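Enoyl-CoA hydratase (Mycobacterium tuberculosis, PDB 5KJP) probably catalyses the reversible addition of water to the double bond of 2-enoyl-CoA thioesters, a step of fatty acid metabolism. Local coordinates at residues Glu20-Arg24 and Ile25-Thr29; Ala196-Ala199 and Leu200-Ile204; Ile162-Glu165 and Leu166-Gly170. All blocks are in the same frame, centred on the assembly; numbering follows the deposited sequence.

Contact 1 (Glu20-Arg24 and Ile25-Thr29); sequences EQRDR and ILIIT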
# COMPACT_ATOMS: atom_id res chain seq x y z
N GLU A 20 -24.40 -1.44 23.80
CA GLU A 20 -24.75 -0.24 24.54
C GLU A 20 -24.65 0.99 23.66
O GLU A 20 -23.65 1.19 22.98
CB GLU A 20 -23.84 -0.07 25.76
CG GLU A 20 -24.18 1.15 26.60
CD GLU A 20 -23.07 1.54 27.55
OE1 GLU A 20 -22.16 0.71 27.78
OE2 GLU A 20 -23.11 2.68 28.08
N GLN A 21 -25.69 1.81 23.68
CA GLN A 21 -25.65 3.08 22.97
C GLN A 21 -25.21 4.21 23.90
O GLN A 21 -25.79 4.41 24.97
CB GLN A 21 -27.02 3.42 22.37
CG GLN A 21 -27.10 4.82 21.78
CD GLN A 21 -28.34 5.03 20.94
OE1 GLN A 21 -29.22 4.17 20.88
NE2 GLN A 21 -28.41 6.18 20.27
N ARG A 22 -24.16 4.92 23.50
CA ARG A 22 -23.75 6.14 24.19
C ARG A 22 -23.82 7.28 23.19
O ARG A 22 -22.96 7.39 22.32
CB ARG A 22 -22.34 6.01 24.77
CG ARG A 22 -22.22 4.90 25.79
CD ARG A 22 -20.92 4.98 26.58
NE ARG A 22 -20.66 3.72 27.28
CZ ARG A 22 -19.51 3.41 27.85
NH1 ARG A 22 -19.37 2.24 28.46
NH2 ARG A 22 -18.49 4.26 27.81
N ASP A 23 -24.85 8.10 23.33
CA ASP A 23 -25.16 9.13 22.35
C ASP A 23 -25.29 8.51 20.96
O ASP A 23 -26.18 7.69 20.72
CB ASP A 23 -24.10 10.23 22.35
CG ASP A 23 -23.98 10.92 23.70
OD1 ASP A 23 -25.03 11.19 24.33
OD2 ASP A 23 -22.84 11.19 24.14
N ARG A 24 -24.39 8.87 20.05
CA ARG A 24 -24.47 8.40 18.68
C ARG A 24 -23.48 7.26 18.40
O ARG A 24 -23.25 6.90 17.25
CB ARG A 24 -24.25 9.55 17.71
CG ARG A 24 -25.14 10.76 17.99
CD ARG A 24 -25.08 11.75 16.85
NE ARG A 24 -25.41 11.11 15.59
CZ ARG A 24 -26.65 10.96 15.13
NH1 ARG A 24 -27.68 11.43 15.83
NH2 ARG A 24 -26.86 10.34 13.98
N ILE A 25 -22.92 6.71 19.47
CA ILE A 25 -21.94 5.63 19.34
C ILE A 25 -22.53 4.31 19.83
O ILE A 25 -23.07 4.22 20.94
CB ILE A 25 -20.65 5.94 20.12
CG1 ILE A 25 -19.96 7.17 19.54
CG2 ILE A 25 -19.70 4.75 20.09
CD1 ILE A 25 -19.03 7.87 20.51
N LEU A 26 -22.43 3.28 19.00
CA LEU A 26 -22.87 1.96 19.42
C LEU A 26 -21.67 1.13 19.88
O LEU A 26 -20.78 0.82 19.09
CB LEU A 26 -23.60 1.24 18.28
CG LEU A 26 -24.41 0.02 18.77
CD1 LEU A 26 -25.60 0.49 19.61
CD2 LEU A 26 -24.85 -0.88 17.62
N ILE A 27 -21.64 0.78 21.16
CA ILE A 27 -20.55 -0.05 21.67
C ILE A 27 -20.97 -1.52 21.73
O ILE A 27 -21.92 -1.89 22.43
CB ILE A 27 -20.10 0.40 23.07
CG1 ILE A 27 -19.74 1.89 23.04
CG2 ILE A 27 -18.91 -0.44 23.54
CD1 ILE A 27 -19.37 2.44 24.39
N ILE A 28 -20.26 -2.34 20.97
CA ILE A 28 -20.57 -3.76 20.80
C ILE A 28 -19.48 -4.59 21.47
O ILE A 28 -18.30 -4.48 21.13
CB ILE A 28 -20.65 -4.14 19.30
CG1 ILE A 28 -21.56 -3.17 18.55
CG2 ILE A 28 -21.11 -5.59 19.14
CD1 ILE A 28 -21.31 -3.14 17.04
N THR A 29 -19.88 -5.41 22.43
CA THR A 29 -18.92 -6.19 23.21
C THR A 29 -19.17 -7.68 23.09
O THR A 29 -20.23 -8.17 23.50
CB THR A 29 -18.96 -5.78 24.69
OG1 THR A 29 -18.72 -4.37 24.80
CG2 THR A 29 -17.92 -6.55 25.49

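Contact 2 (Ala196-Ala199 and Leu200-Ile204); sequences AAIA and LAEKI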
# COMPACT_ATOMS: atom_id res chain seq x y z
N ALA A 196 -9.85 4.98 24.36
CA ALA A 196 -9.20 5.62 23.23
C ALA A 196 -10.10 5.56 21.99
O ALA A 196 -10.21 6.53 21.23
CB ALA A 196 -7.85 4.98 22.94
N ALA A 197 -10.76 4.42 21.80
CA ALA A 197 -11.67 4.23 20.66
C ALA A 197 -12.90 5.15 20.75
O ALA A 197 -13.37 5.65 19.74
CB ALA A 197 -12.10 2.77 20.56
N ILE A 198 -13.41 5.36 21.96
CA ILE A 198 -14.54 6.27 22.14
C ILE A 198 -14.12 7.69 21.76
O ILE A 198 -14.88 8.41 21.10
CB ILE A 198 -15.08 6.22 23.58
CG1 ILE A 198 -15.75 4.87 23.85
CG2 ILE A 198 -16.08 7.35 23.83
CD1 ILE A 198 -16.04 4.62 25.33
N ALA A 199 -12.91 8.08 22.15
CA ALA A 199 -12.40 9.40 21.77
C ALA A 199 -12.34 9.54 20.25
O ALA A 199 -12.74 10.57 19.70
CB ALA A 199 -11.02 9.63 22.38
N LEU A 200 -11.85 8.50 19.58
CA LEU A 200 -11.81 8.49 18.11
C LEU A 200 -13.22 8.56 17.51
O LEU A 200 -13.47 9.34 16.60
CB LEU A 200 -11.09 7.24 17.61
CG LEU A 200 -10.90 7.04 16.11
CD1 LEU A 200 -10.22 8.26 15.50
CD2 LEU A 200 -10.09 5.77 15.86
N ALA A 201 -14.13 7.74 18.04
CA ALA A 201 -15.50 7.72 17.58
C ALA A 201 -16.17 9.08 17.74
O ALA A 201 -16.89 9.54 16.85
CB ALA A 201 -16.30 6.65 18.33
N GLU A 202 -15.92 9.74 18.86
CA GLU A 202 -16.52 11.05 19.12
C GLU A 202 -16.01 12.10 18.13
O GLU A 202 -16.76 12.99 17.73
CB GLU A 202 -16.25 11.50 20.56
CG GLU A 202 -17.16 10.80 21.58
CD GLU A 202 -16.81 11.12 23.02
OE1 GLU A 202 -15.77 11.75 23.27
OE2 GLU A 202 -17.60 10.74 23.91
N LYS A 203 -14.75 11.98 17.71
CA LYS A 203 -14.23 12.89 16.70
C LYS A 203 -14.99 12.71 15.38
O LYS A 203 -15.32 13.68 14.70
CB LYS A 203 -12.73 12.68 16.49
CG LYS A 203 -11.89 13.16 17.68
CD LYS A 203 -10.47 12.61 17.65
CE LYS A 203 -9.62 13.30 16.59
NZ LYS A 203 -9.60 14.79 16.73
N ILE A 204 -15.30 11.46 15.04
CA ILE A 204 -16.01 11.17 13.81
C ILE A 204 -17.51 11.52 13.89
O ILE A 204 -18.08 12.05 12.93
CB ILE A 204 -15.83 9.69 13.43
CG1 ILE A 204 -14.35 9.41 13.16
CG2 ILE A 204 -16.66 9.35 12.21
CD1 ILE A 204 -14.01 7.92 13.05

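Contact 3 (Ile162-Glu165 and Leu166-Gly170); sequences IAME and LALTG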
# COMPACT_ATOMS: atom_id res chain seq x y z
N ILE A 162 4.92 -8.11 4.24
CA ILE A 162 4.73 -8.41 5.66
C ILE A 162 3.43 -9.19 5.82
O ILE A 162 3.35 -10.12 6.62
CB ILE A 162 4.71 -7.14 6.54
CG1 ILE A 162 5.92 -6.24 6.24
CG2 ILE A 162 4.66 -7.53 8.02
CD1 ILE A 162 7.26 -6.96 6.35
N ALA A 163 2.41 -8.81 5.05
CA ALA A 163 1.16 -9.56 5.05
C ALA A 163 1.40 -11.01 4.58
O ALA A 163 0.91 -11.95 5.20
CB ALA A 163 0.13 -8.87 4.17
N MSE A 164 2.17 -11.16 3.51
CA MSE A 164 2.60 -12.48 3.02
C MSE A 164 3.31 -13.28 4.12
O MSE A 164 2.99 -14.45 4.37
CB MSE A 164 3.52 -12.34 1.80
CG MSE A 164 3.99 -13.67 1.18
SE MSE A 164 2.54 -14.65 0.30
CE MSE A 164 2.37 -13.53 -1.30
N GLU A 165 4.27 -12.63 4.79
CA GLU A 165 5.05 -13.29 5.83
C GLU A 165 4.15 -13.79 6.95
O GLU A 165 4.25 -14.95 7.39
CB GLU A 165 6.10 -12.34 6.40
CG GLU A 165 6.82 -12.89 7.62
CD GLU A 165 7.67 -11.84 8.33
OE1 GLU A 165 7.86 -10.73 7.78
OE2 GLU A 165 8.14 -12.13 9.45
N LEU A 166 3.25 -12.92 7.42
CA LEU A 166 2.35 -13.29 8.50
C LEU A 166 1.42 -14.43 8.07
O LEU A 166 1.13 -15.34 8.85
CB LEU A 166 1.54 -12.08 8.94
CG LEU A 166 2.38 -10.99 9.62
CD1 LEU A 166 1.56 -9.71 9.79
CD2 LEU A 166 2.91 -11.49 10.98
N ALA A 167 0.97 -14.39 6.82
CA ALA A 167 0.04 -15.40 6.33
C ALA A 167 0.72 -16.77 6.16
O ALA A 167 0.11 -17.81 6.43
CB ALA A 167 -0.58 -14.94 5.01
N LEU A 168 1.98 -16.78 5.73
CA LEU A 168 2.68 -18.04 5.47
C LEU A 168 3.28 -18.65 6.73
O LEU A 168 3.43 -19.87 6.82
CB LEU A 168 3.79 -17.83 4.42
CG LEU A 168 3.33 -17.38 3.03
CD1 LEU A 168 4.49 -17.39 2.05
CD2 LEU A 168 2.18 -18.26 2.53
N THR A 169 3.66 -17.81 7.69
CA THR A 169 4.26 -18.30 8.92
C THR A 169 3.24 -18.55 10.02
O THR A 169 3.42 -19.45 10.84
CB THR A 169 5.30 -17.31 9.49
OG1 THR A 169 4.65 -16.08 9.83
CG2 THR A 169 6.44 -17.06 8.48
N GLY A 170 2.18 -17.74 10.03
CA GLY A 170 1.20 -17.77 11.11
C GLY A 170 1.70 -17.09 12.38
O GLY A 170 1.12 -17.28 13.46

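Contact 1 (Glu20-Arg24 and Ile25-Thr29)
Glu20-Arg22 and Ile25-Thr29 run antiparallel at 151°, joined by a type II' turn from Arg22 to Ile25 in a tight beta hairpin. Two hydrogen-bonded pairs, Glu20 with Ile27 and Arg22 with Ile25, flank the non-hydrogen-bonded pair Gln21 with Leu26. Ile27 N gives the shortest backbone bond, 2.7 Å to Glu20 O. Gln21 CA also lies 3.5 Å from Ile25 O in a CA-H...O contact.

Glu20, Arg22, Ile25 and Ile27 share one face. CD1 of Ile27 sits over the Arg22 guanidinium, 3.4 Å from NE and offset toward the rim of the group. The Arg22 chain is extended from CG to NE. The Arg22 guanidinium grips the Glu20 carboxylate side-on. Arg22 NE is 2.8 Å from Glu20 OE2, above the carboxylate plane, and Arg22 NH1 makes a longer bond of 3.3 Å to the syn side of Glu20 OE1. Gln21 lies on the other face, extended from CB on, which carries its amide to the turn. Gln21 NE2 donates to Asp23 O at 2.7 Å, with that oxygen in the amide plane. Arg24 bonds to Ser61 and to Ala58 O beside the neighbouring strand.

Carboxylate and methyl together probably limit the rotation of the Arg22 guanidinium. The exposed salt bridge thus borders the buried isoleucines, at the edge of the crotonase-fold sheet.

Contact 2 (Ala196-Ala199 and Leu200-Ile204)
Glu202 N donates to Ile198 O at 2.8 Å, at an N-H...O angle of 156°. Ala201 N makes an equally short bond to Ala197 O. These are regular i to i+4 bonds of the helix 193-205. The turn is completed by Leu200 N to Ala196 O at 3.0 Å and by a longer bond, Lys203 N to Ala199 O at 3.2 Å.

The Glu202 side chain folds back along the helix. Glu202 CG stands beside its own backbone N (chi1 -77°), 3.3 Å from Ile198 O. Beyond CG the chain is extended. Glu202 OE2 reaches the CG2 branch of Ile198 at 3.7 Å, and the two side chains cross at a slant. This is van der Waals contact between a methyl and a carboxylate oxygen, not a polar bond.

Lys203 starts the same way. Lys203 CG lies 3.4 Å from Ala199 O, then the chain bends at chi3 and chi4. Its NZ forms a salt bridge to Asp171 of the second subunit. Leu200 and Ile204 pack there on Thr169 of that subunit.

The small Ala197 meets Ile64, Ile106 and Ala108, and Ala201 meets Val62 and Ile106, on strands 62-67 and 105-109, which is consistent with close packing. The carbonyls of Ala196 to Ala199 each accept an i+4 backbone bond. The helix offers an apolar face to the sheet and a charged lysine to the subunit interface.

Contact 3 (Ile162-Glu165 and Leu166-Gly170)
Leu166 and Glu165 have the most surface buried in this last part of helix 160-169, followed by selenomethionine Met164. Leu166 reaches back one turn. Leu166 CG lies 3.3 Å from Ile162 O, the acceptor of the Leu166 N hydrogen bond. Leu166 CD1 touches Ile162 CG2 at 4.2 Å, a loose apolar contact. Ile158 of the preceding loop also packs on Leu166.

Glu165 takes part chiefly through its backbone carbonyl. Thr169 N donates to Glu165 O at 2.9 Å and Thr169 OG1 at 2.7 Å. The two donors come from opposite faces of the carbonyl plane, and OG1 lies 35° out of it. With chi1 at 63°, OG1 stands between the backbone N and carbonyl carbon of Thr169, which turns the hydroxyl back toward Glu165. This hydroxyl is also hydrogen-bonded to the backbone N of Asp171. The Glu165 chain is extended, and its OE1 bonds to Asn185 of the third subunit.

Met164 bends at chi2 and chi3, which lays SE against the CD1 branch of Leu168 at 3.8 Å. Its CG touches the same methyl. Ile219 of the third subunit packs on Met164.

The helix ends at Thr169. Gly170 leaves it with positive phi, which favours glycine, while Gly170 N still bonds to Leu166 O at 2.9 Å. A doubly gripped carbonyl and a threonine hydroxyl linked to the next loop probably help to hold the helix end, and Glu165 carries a polar bond into the trimer interface.

How the contacts relate
Contacts 1 and 2 touch, with centres 11 Å apart on the same side of the chain's centre. Helix 193-205 lies on the sheet that the hairpin edges. Ile25 CD1 packs on Ala201 CB at 3.7 Å, and Arg22 NH2 lies 3.5 Å from Ile198 CD1. Contact 3 is remote within the chain. Its centre is about 34 Å from that of contact 1, on the opposite side of the chain's centre, and about 31 Å from that of contact 2. The trimer sets contact 2 of one chain against the contact 3 helix of the second subunit, through Thr169 and, just beyond that helix, Asp171.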